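Long-range contacts in DUF2179 domain-containing protein (Eubacterium ventriosum, PDB 3HLU), which is of unknown function but probably belongs to the YitT family of membrane proteins, this chain being its C-terminal DUF2179 domain of the GlnB-like clan: residues D6-Y12 against M51-A57; Y12-R18 against T47-M51; I20-M25 against L65-V69. The contacts are given in a common frame with arbitrary orientation. Residues are numbered along the deposited sequence.

Contact 1. Residues D6-Y12 against M51-A57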
loop_
_atom_site.group_PDB
_atom_site.type_symbol
_atom_site.label_atom_id
_atom_site.label_comp_id
_atom_site.label_asym_id
_atom_site.label_seq_id
_atom_site.Cartn_x
_atom_site.Cartn_y
_atom_site.Cartn_z
ATOM N N ASP A 6 18.912 -4.134 11.104
ATOM C CA ASP A 6 18.632 -4.693 9.775
ATOM C C ASP A 6 17.876 -6.030 9.805
ATOM O O ASP A 6 18.313 -7.034 9.210
ATOM C CB ASP A 6 19.914 -4.818 8.932
ATOM C CG ASP A 6 20.171 -3.581 8.063
ATOM O OD1 ASP A 6 19.895 -2.455 8.547
ATOM O OD2 ASP A 6 20.643 -3.735 6.903
ATOM N N GLN A 7 16.744 -6.034 10.494
ATOM C CA GLN A 7 15.865 -7.195 10.491
ATOM C C GLN A 7 15.097 -7.217 9.169
ATOM O O GLN A 7 14.578 -6.184 8.719
ATOM C CB GLN A 7 14.892 -7.134 11.672
ATOM C CG GLN A 7 15.527 -6.693 12.989
ATOM C CD GLN A 7 14.692 -5.648 13.716
ATOM O OE1 GLN A 7 14.382 -4.590 13.158
ATOM N NE2 GLN A 7 14.334 -5.936 14.967
ATOM N N GLN A 8 15.042 -8.388 8.541
ATOM C CA GLN A 8 14.288 -8.530 7.298
ATOM C C GLN A 8 12.829 -8.126 7.504
ATOM O O GLN A 8 12.128 -8.711 8.337
ATOM C CB GLN A 8 14.396 -9.950 6.720
ATOM C CG GLN A 8 15.566 -10.127 5.754
ATOM C CD GLN A 8 15.458 -11.391 4.920
ATOM O OE1 GLN A 8 15.379 -12.503 5.457
ATOM N NE2 GLN A 8 15.462 -11.226 3.595
ATOM N N THR A 9 12.390 -7.123 6.735
ATOM C CA THR A 9 11.023 -6.585 6.808
ATOM C C THR A 9 10.305 -6.516 5.441
ATOM O O THR A 9 10.938 -6.297 4.403
ATOM C CB THR A 9 11.005 -5.197 7.477
ATOM O OG1 THR A 9 9.661 -4.682 7.473
ATOM C CG2 THR A 9 11.982 -4.228 6.758
HETATM N N MSE A 10 8.982 -6.709 5.461
HETATM C CA MSE A 10 8.160 -6.804 4.246
HETATM C C MSE A 10 7.755 -5.425 3.724
HETATM O O MSE A 10 7.385 -4.540 4.506
HETATM C CB MSE A 10 6.902 -7.624 4.527
HETATM C CG MSE A 10 5.781 -7.334 3.577
HETATM SE SE MSE A 10 5.984 -8.399 1.963
HETATM C CE MSE A 10 4.781 -9.839 2.530
ATOM N N VAL A 11 7.810 -5.238 2.406
ATOM C CA VAL A 11 7.600 -3.912 1.843
ATOM C C VAL A 11 6.688 -3.886 0.634
ATOM O O VAL A 11 6.798 -4.698 -0.263
ATOM C CB VAL A 11 8.928 -3.245 1.488
ATOM C CG1 VAL A 11 8.698 -2.021 0.639
ATOM C CG2 VAL A 11 9.662 -2.884 2.750
ATOM N N TYR A 12 5.777 -2.932 0.617
ATOM C CA TYR A 12 4.949 -2.738 -0.557
ATOM C C TYR A 12 5.326 -1.427 -1.233
ATOM O O TYR A 12 5.527 -0.413 -0.585
ATOM C CB TYR A 12 3.470 -2.764 -0.185
ATOM C CG TYR A 12 3.093 -3.950 0.679
ATOM C CD1 TYR A 12 3.160 -3.871 2.061
ATOM C CD2 TYR A 12 2.664 -5.148 0.111
ATOM C CE1 TYR A 12 2.810 -4.950 2.855
ATOM C CE2 TYR A 12 2.310 -6.233 0.900
ATOM C CZ TYR A 12 2.385 -6.124 2.273
ATOM O OH TYR A 12 2.056 -7.195 3.076
HETATM N N MSE A 51 5.642 -6.373 -3.956
HETATM C CA MSE A 51 5.992 -6.878 -2.639
HETATM C C MSE A 51 7.437 -7.383 -2.590
HETATM O O MSE A 51 7.902 -8.075 -3.487
HETATM C CB MSE A 51 5.035 -7.981 -2.231
HETATM C CG MSE A 51 5.494 -8.769 -1.030
HETATM SE SE MSE A 51 4.036 -9.942 -0.508
HETATM C CE MSE A 51 2.986 -9.890 -2.174
ATOM N N CYS A 52 8.148 -7.036 -1.532
ATOM C CA CYS A 52 9.527 -7.423 -1.432
ATOM C C CYS A 52 9.945 -7.458 0.027
ATOM O O CYS A 52 9.747 -6.495 0.761
ATOM C CB CYS A 52 10.391 -6.451 -2.225
ATOM S SG CYS A 52 12.147 -6.887 -2.286
ATOM N N VAL A 53 10.504 -8.586 0.452
ATOM C CA VAL A 53 11.091 -8.686 1.780
ATOM C C VAL A 53 12.554 -8.312 1.671
ATOM O O VAL A 53 13.228 -8.692 0.716
ATOM C CB VAL A 53 10.967 -10.097 2.351
ATOM C CG1 VAL A 53 9.504 -10.514 2.423
ATOM C CG2 VAL A 53 11.757 -11.080 1.492
HETATM N N MSE A 54 13.037 -7.554 2.644
HETATM C CA MSE A 54 14.362 -6.979 2.538
HETATM C C MSE A 54 14.808 -6.344 3.846
HETATM O O MSE A 54 13.995 -6.031 4.704
HETATM C CB MSE A 54 14.373 -5.931 1.431
HETATM C CG MSE A 54 13.699 -4.626 1.836
HETATM SE SE MSE A 54 13.582 -3.284 0.396
HETATM C CE MSE A 54 11.857 -3.795 -0.392
ATOM N N ARG A 55 16.118 -6.167 3.976
ATOM C CA ARG A 55 16.723 -5.544 5.140
ATOM C C ARG A 55 16.646 -4.030 4.949
ATOM O O ARG A 55 16.472 -3.566 3.818
ATOM C CB ARG A 55 18.178 -6.018 5.279
ATOM C CG ARG A 55 18.418 -7.456 4.785
ATOM C CD ARG A 55 19.796 -8.003 5.156
ATOM N NE ARG A 55 19.777 -8.712 6.439
ATOM C CZ ARG A 55 20.814 -9.382 6.944
ATOM N NH1 ARG A 55 20.712 -9.998 8.122
ATOM N NH2 ARG A 55 21.962 -9.433 6.272
ATOM N N LYS A 56 16.769 -3.264 6.040
ATOM C CA LYS A 56 16.662 -1.794 5.986
ATOM C C LYS A 56 17.717 -1.099 5.102
ATOM O O LYS A 56 17.449 -0.062 4.494
ATOM C CB LYS A 56 16.704 -1.187 7.392
ATOM C CG LYS A 56 15.888 -1.933 8.463
ATOM C CD LYS A 56 16.003 -1.234 9.846
ATOM C CE LYS A 56 15.622 -2.172 10.999
ATOM N NZ LYS A 56 16.082 -1.670 12.327
ATOM N N ALA A 57 18.918 -1.654 5.043
ATOM C CA ALA A 57 19.963 -1.104 4.186
ATOM C C ALA A 57 19.522 -1.127 2.735
ATOM O O ALA A 57 19.711 -0.159 1.997
ATOM C CB ALA A 57 21.234 -1.895 4.345
#
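The strands 9-12 and 51-54 run antiparallel, their axes approaching to 4.6 Å at 152°. Two hydrogen-bonded pairs set the register. Thr9 N donates to Met54 O (2.8 Å) and Met54 N to Thr9 O (3.0 Å); Val11 N meets Cys52 O at 2.8 Å in a weak bond, answered by Cys52 N to Val11 O at 3.0 Å. The non-hydrogen-bonded pairs come closer, with CA-CA 4.3 Å for Met10 and Val53, and there CA-H...O contacts fill in, as from Met51 CA to Val11 O at 3.3 Å.

On the face of Thr9, Val11, Cys52 and Met54, Met54 CE packs on Val11 CB at 3.5 Å. On the other, selenomethionine Met10 puts SE 3.1 Å from Met51 CG, and Met51 SE lies 5.4 Å from the centroid of the Tyr12 ring, an oblique Met-aromatic contact. Beyond the strands, Asp6 OD2 accepts a hydrogen bond from Ala57 N (3.3 Å), tying the loop before strand 9-14 to the first turn of helix 56-67.

Strand 9-14 here lies between 48-54 and 74-77, so this is the central antiparallel pair of a ferredoxin-like sheet with strand order 2-3-1-4.

Contact 2. Residues Y12-R18 against T47-M51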
loop_
_atom_site.group_PDB
_atom_site.type_symbol
_atom_site.label_atom_id
_atom_site.label_comp_id
_atom_site.label_asym_id
_atom_site.label_seq_id
_atom_site.Cartn_x
_atom_site.Cartn_y
_atom_site.Cartn_z
ATOM N N TYR A 12 5.777 -2.932 0.617
ATOM C CA TYR A 12 4.949 -2.738 -0.557
ATOM C C TYR A 12 5.326 -1.427 -1.233
ATOM O O TYR A 12 5.527 -0.413 -0.585
ATOM C CB TYR A 12 3.470 -2.764 -0.185
ATOM C CG TYR A 12 3.093 -3.950 0.679
ATOM C CD1 TYR A 12 3.160 -3.871 2.061
ATOM C CD2 TYR A 12 2.664 -5.148 0.111
ATOM C CE1 TYR A 12 2.810 -4.950 2.855
ATOM C CE2 TYR A 12 2.310 -6.233 0.900
ATOM C CZ TYR A 12 2.385 -6.124 2.273
ATOM O OH TYR A 12 2.056 -7.195 3.076
ATOM N N ILE A 13 5.463 -1.465 -2.545
ATOM C CA ILE A 13 5.815 -0.277 -3.265
ATOM C C ILE A 13 4.662 0.040 -4.177
ATOM O O ILE A 13 4.285 -0.783 -5.011
ATOM C CB ILE A 13 7.086 -0.490 -4.082
ATOM C CG1 ILE A 13 8.260 -0.749 -3.146
ATOM C CG2 ILE A 13 7.358 0.702 -5.005
ATOM C CD1 ILE A 13 9.514 -1.149 -3.867
ATOM N N VAL A 14 4.091 1.228 -3.986
ATOM C CA VAL A 14 3.032 1.726 -4.841
ATOM C C VAL A 14 3.578 2.674 -5.885
ATOM O O VAL A 14 4.080 3.733 -5.551
ATOM C CB VAL A 14 2.011 2.526 -4.045
ATOM C CG1 VAL A 14 0.873 2.963 -4.962
ATOM C CG2 VAL A 14 1.504 1.724 -2.865
ATOM N N SER A 15 3.453 2.317 -7.157
ATOM C CA SER A 15 3.890 3.208 -8.207
ATOM C C SER A 15 3.246 2.902 -9.540
ATOM O O SER A 15 3.077 1.751 -9.905
ATOM C CB SER A 15 5.398 3.134 -8.364
ATOM O OG SER A 15 5.797 3.664 -9.612
ATOM N N ALA A 16 2.902 3.951 -10.275
ATOM C CA ALA A 16 2.415 3.800 -11.634
ATOM C C ALA A 16 3.476 3.147 -12.519
ATOM O O ALA A 16 3.148 2.331 -13.395
ATOM C CB ALA A 16 2.007 5.150 -12.199
ATOM N N LYS A 17 4.741 3.506 -12.284
ATOM C CA LYS A 17 5.868 3.009 -13.074
ATOM C C LYS A 17 6.450 1.702 -12.491
ATOM O O LYS A 17 7.629 1.403 -12.643
ATOM C CB LYS A 17 6.955 4.087 -13.150
ATOM C CG LYS A 17 6.527 5.446 -13.747
ATOM C CD LYS A 17 6.620 5.498 -15.292
ATOM C CE LYS A 17 5.257 5.198 -15.979
ATOM N NZ LYS A 17 5.376 4.629 -17.381
ATOM N N ARG A 18 5.613 0.906 -11.842
ATOM C CA ARG A 18 6.108 -0.236 -11.085
ATOM C C ARG A 18 6.851 -1.297 -11.915
ATOM O O ARG A 18 7.823 -1.867 -11.427
ATOM C CB ARG A 18 4.990 -0.879 -10.261
ATOM C CG ARG A 18 4.189 -1.910 -11.028
ATOM C CD ARG A 18 3.201 -1.259 -11.977
ATOM N NE ARG A 18 1.985 -0.858 -11.258
ATOM C CZ ARG A 18 0.802 -1.467 -11.363
ATOM N NH1 ARG A 18 -0.237 -1.013 -10.662
ATOM N NH2 ARG A 18 0.655 -2.516 -12.182
ATOM N N THR A 47 -5.130 -2.985 -9.679
ATOM C CA THR A 47 -3.956 -2.188 -9.390
ATOM C C THR A 47 -2.942 -3.160 -8.779
ATOM O O THR A 47 -3.288 -4.042 -7.989
ATOM C CB THR A 47 -4.314 -0.989 -8.478
ATOM O OG1 THR A 47 -3.144 -0.217 -8.168
ATOM C CG2 THR A 47 -4.973 -1.479 -7.208
ATOM N N GLU A 48 -1.698 -3.047 -9.215
ATOM C CA GLU A 48 -0.678 -3.999 -8.816
ATOM C C GLU A 48 0.317 -3.333 -7.905
ATOM O O GLU A 48 0.711 -2.186 -8.106
ATOM C CB GLU A 48 0.114 -4.463 -10.021
ATOM C CG GLU A 48 -0.522 -5.461 -10.943
ATOM C CD GLU A 48 0.525 -6.003 -11.906
ATOM O OE1 GLU A 48 1.390 -5.192 -12.368
ATOM O OE2 GLU A 48 0.493 -7.233 -12.170
ATOM N N VAL A 49 0.776 -4.096 -6.937
ATOM C CA VAL A 49 1.705 -3.600 -5.961
ATOM C C VAL A 49 2.952 -4.483 -6.012
ATOM O O VAL A 49 2.843 -5.674 -6.256
ATOM C CB VAL A 49 1.011 -3.617 -4.578
ATOM C CG1 VAL A 49 1.992 -3.832 -3.438
ATOM C CG2 VAL A 49 0.187 -2.357 -4.399
ATOM N N ILE A 50 4.134 -3.896 -5.829
ATOM C CA ILE A 50 5.355 -4.687 -5.677
ATOM C C ILE A 50 5.565 -5.070 -4.216
ATOM O O ILE A 50 5.661 -4.211 -3.346
ATOM C CB ILE A 50 6.628 -3.941 -6.162
ATOM C CG1 ILE A 50 6.500 -3.481 -7.603
ATOM C CG2 ILE A 50 7.855 -4.814 -6.018
ATOM C CD1 ILE A 50 7.622 -2.577 -8.016
HETATM N N MSE A 51 5.642 -6.373 -3.956
HETATM C CA MSE A 51 5.992 -6.878 -2.639
HETATM C C MSE A 51 7.437 -7.383 -2.590
HETATM O O MSE A 51 7.902 -8.075 -3.487
HETATM C CB MSE A 51 5.035 -7.981 -2.231
HETATM C CG MSE A 51 5.494 -8.769 -1.030
HETATM SE SE MSE A 51 4.036 -9.942 -0.508
HETATM C CE MSE A 51 2.986 -9.890 -2.174
#
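Arg18, Ile50 and Tyr12 lose the most surface here (115, 104 and 66 Å²); Arg18 brings the charge, while Ile50 and Tyr12 pack on opposite faces of the sheet. Arg18 stands at the start of helix 18-28, as the last residue of the type I turn Ser15-Arg18 that leads out of the strand. Its CA-to-CB bond points toward 47-51, and its guanidinium lies with one face on Glu48 CB while NH2 forms a salt bridge with Glu48 OE1 at 2.8 Å. Within its own segment Arg18 NE donates to Ser15 O at 3.1 Å, which holds the arm against the turn.

Ile50 joins the backbone pairing to the apolar packing. Its backbone pairs with Ile13 through Ile13 N to Ile50 O (2.9 Å) and Ile50 N to Ile13 O (3.2 Å). Its side chain lies on the same face as that of Ile13, CB to CB 4.1 Å, and its CD1 reaches Arg18 O at 3.5 Å.

Tyr12 is on the reverse face. Its CB packs on Val49 CG1 at 3.7 Å, with that methyl at the ring edge, and its CE2 meets Met51 SE at 4.3 Å. The strand axes, 4.7 Å apart at their closest, make an angle of 142°, well short of 180°.

Helix 18-28 lies over the Ile13 and Ile50 face, with Ile21 and Ala22 on Ile50 and Met25 on Ile13. On the Tyr12 face, Tyr12 OH hydrogen-bonds Ser78 OG of the second subunit, and Ile76 of that subunit packs on Tyr12 and Val49. Strands 34-40 and 74-77 flank the pair within the sheet.

Contact 3. Residues I20-M25 against L65-V69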
loop_
_atom_site.group_PDB
_atom_site.type_symbol
_atom_site.label_atom_id
_atom_site.label_comp_id
_atom_site.label_asym_id
_atom_site.label_seq_id
_atom_site.Cartn_x
_atom_site.Cartn_y
_atom_site.Cartn_z
ATOM N N ILE A 20 8.820 -0.941 -14.555
ATOM C CA ILE A 20 10.180 -0.411 -14.627
ATOM C C ILE A 20 10.948 -0.536 -13.301
ATOM O O ILE A 20 12.091 -0.986 -13.270
ATOM C CB ILE A 20 10.151 1.061 -15.055
ATOM C CG1 ILE A 20 9.468 1.187 -16.422
ATOM C CG2 ILE A 20 11.541 1.624 -15.095
ATOM C CD1 ILE A 20 9.210 2.620 -16.841
ATOM N N ILE A 21 10.317 -0.130 -12.202
ATOM C CA ILE A 21 10.951 -0.239 -10.893
ATOM C C ILE A 21 11.294 -1.673 -10.533
ATOM O O ILE A 21 12.377 -1.951 -10.036
ATOM C CB ILE A 21 10.065 0.319 -9.774
ATOM C CG1 ILE A 21 9.913 1.828 -9.929
ATOM C CG2 ILE A 21 10.669 -0.019 -8.413
ATOM C CD1 ILE A 21 9.009 2.453 -8.896
ATOM N N ALA A 22 10.347 -2.576 -10.766
ATOM C CA ALA A 22 10.535 -3.983 -10.458
ATOM C C ALA A 22 11.696 -4.562 -11.241
ATOM O O ALA A 22 12.469 -5.336 -10.695
ATOM C CB ALA A 22 9.277 -4.763 -10.732
ATOM N N ASP A 23 11.835 -4.182 -12.509
ATOM C CA ASP A 23 12.916 -4.719 -13.330
ATOM C C ASP A 23 14.279 -4.247 -12.837
ATOM O O ASP A 23 15.197 -5.049 -12.691
ATOM C CB ASP A 23 12.727 -4.392 -14.822
ATOM C CG ASP A 23 11.606 -5.228 -15.481
ATOM O OD1 ASP A 23 11.128 -6.224 -14.867
ATOM O OD2 ASP A 23 11.195 -4.872 -16.619
ATOM N N ARG A 24 14.403 -2.953 -12.569
ATOM C CA ARG A 24 15.661 -2.400 -12.084
ATOM C C ARG A 24 16.021 -2.917 -10.697
ATOM O O ARG A 24 17.193 -2.965 -10.330
ATOM C CB ARG A 24 15.622 -0.873 -12.079
ATOM C CG ARG A 24 15.516 -0.258 -13.457
ATOM C CD ARG A 24 15.742 1.252 -13.418
ATOM N NE ARG A 24 17.034 1.611 -12.831
ATOM C CZ ARG A 24 17.429 2.863 -12.595
ATOM N NH1 ARG A 24 16.634 3.884 -12.896
ATOM N NH2 ARG A 24 18.618 3.101 -12.053
HETATM N N MSE A 25 15.015 -3.298 -9.921
HETATM C CA MSE A 25 15.261 -3.849 -8.595
HETATM C C MSE A 25 15.941 -5.199 -8.729
HETATM O O MSE A 25 16.846 -5.540 -7.956
HETATM C CB MSE A 25 13.954 -4.004 -7.822
HETATM C CG MSE A 25 13.498 -2.747 -7.108
HETATM SE SE MSE A 25 11.792 -2.998 -6.205
HETATM C CE MSE A 25 12.417 -3.698 -4.502
ATOM N N LEU A 65 16.307 4.498 -5.881
ATOM C CA LEU A 65 15.919 4.051 -7.188
ATOM C C LEU A 65 14.568 4.657 -7.534
ATOM O O LEU A 65 14.275 4.924 -8.694
ATOM C CB LEU A 65 15.867 2.534 -7.166
ATOM C CG LEU A 65 15.023 1.804 -8.195
ATOM C CD1 LEU A 65 15.582 2.035 -9.581
ATOM C CD2 LEU A 65 15.015 0.326 -7.845
ATOM N N LEU A 66 13.748 4.890 -6.518
ATOM C CA LEU A 66 12.437 5.483 -6.733
ATOM C C LEU A 66 12.586 6.902 -7.239
ATOM O O LEU A 66 11.947 7.303 -8.217
ATOM C CB LEU A 66 11.652 5.508 -5.433
ATOM C CG LEU A 66 11.261 4.155 -4.866
ATOM C CD1 LEU A 66 10.297 4.304 -3.681
ATOM C CD2 LEU A 66 10.666 3.331 -5.997
ATOM N N LYS A 67 13.428 7.662 -6.547
ATOM C CA LYS A 67 13.733 9.027 -6.943
ATOM C C LYS A 67 14.061 9.053 -8.426
ATOM O O LYS A 67 13.697 9.972 -9.156
ATOM C CB LYS A 67 14.906 9.556 -6.125
ATOM C CG LYS A 67 14.563 9.742 -4.643
ATOM C CD LYS A 67 15.781 10.048 -3.772
ATOM C CE LYS A 67 15.443 9.834 -2.306
ATOM N NZ LYS A 67 16.620 9.881 -1.390
ATOM N N GLU A 68 14.722 8.002 -8.874
ATOM C CA GLU A 68 15.243 7.953 -10.220
ATOM C C GLU A 68 14.183 7.591 -11.262
ATOM O O GLU A 68 14.415 7.732 -12.455
ATOM C CB GLU A 68 16.392 6.947 -10.247
ATOM C CG GLU A 68 17.171 6.861 -11.545
ATOM C CD GLU A 68 18.639 6.465 -11.312
ATOM O OE1 GLU A 68 19.048 6.299 -10.128
ATOM O OE2 GLU A 68 19.381 6.339 -12.318
ATOM N N VAL A 69 13.016 7.129 -10.829
ATOM C CA VAL A 69 12.063 6.565 -11.779
ATOM C C VAL A 69 10.685 7.162 -11.643
ATOM O O VAL A 69 10.067 7.539 -12.643
ATOM C CB VAL A 69 11.906 5.060 -11.577
ATOM C CG1 VAL A 69 10.815 4.521 -12.479
ATOM C CG2 VAL A 69 13.211 4.366 -11.827
#
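Two bumps from 65-69, Leu65 and Val69, press into the side of helix 18-28. Both have CA-to-CB bonds pointing toward 20-25. Leu65 fills the hollow bounded by Ile21, Arg24 and Met25: its CD2 lies 3.5 Å from Met25 CG and 4.4 Å from Ile21 CG2, while its CD1 sits against one face of the Arg24 guanidinium, 3.6 Å from Arg24 NE. Four residues on, Val69 occupies the next hollow, where its CG1 touches Ile20 CG2 at 4.0 Å and Ile21 CG1 at 3.8 Å, and its CG2 lies 3.6 Å from Arg24 NH1. The CA atoms of Ile21 and Val69 come within 7.0 Å, the nearest pair, a separation spanned by that contact of Ile21 CG1 with Val69 CG1.

Ile21 returns the fit: its CA-to-CB bond runs sideways, but CD1 swings in to Leu66 CD2 at 3.5 Å. Arg24 extends along both bumps, its NH1 3.3 Å from Glu68 CG, and a weak salt-bridging hydrogen bond links Arg24 NH2 with Glu68 OE2 at 3.3 Å. Glu28 gives the same NH2 a second acidic partner.

Toward the sheet, Ile21 packs on Ile50, and Met25 on Cys52 and Met54, of strand 48-54. Leu66 also meets Ala41 of the second subunit.

How the contacts relate
Contacts 1 and 2 are successive parts of one strand pairing, 9-14 against 48-54; they share Tyr12 and Met51, and their centres are 15 Å apart. Contact 3 joins the two helices lying on one face of that sheet, its centre 11 Å from contact 2 and 16 Å from contact 1. Met25 bridges them: its CE lies 3.9 Å from Cys52 SG and 4.1 Å from Met54 CE, and its SE 3.8 Å from Ile13 CD1. Further along, Ile50 CD1 meets Ala22 CB at 3.9 Å. In chain order contact 3 crosses both strand contacts, as expected when each central strand is followed by its own helix.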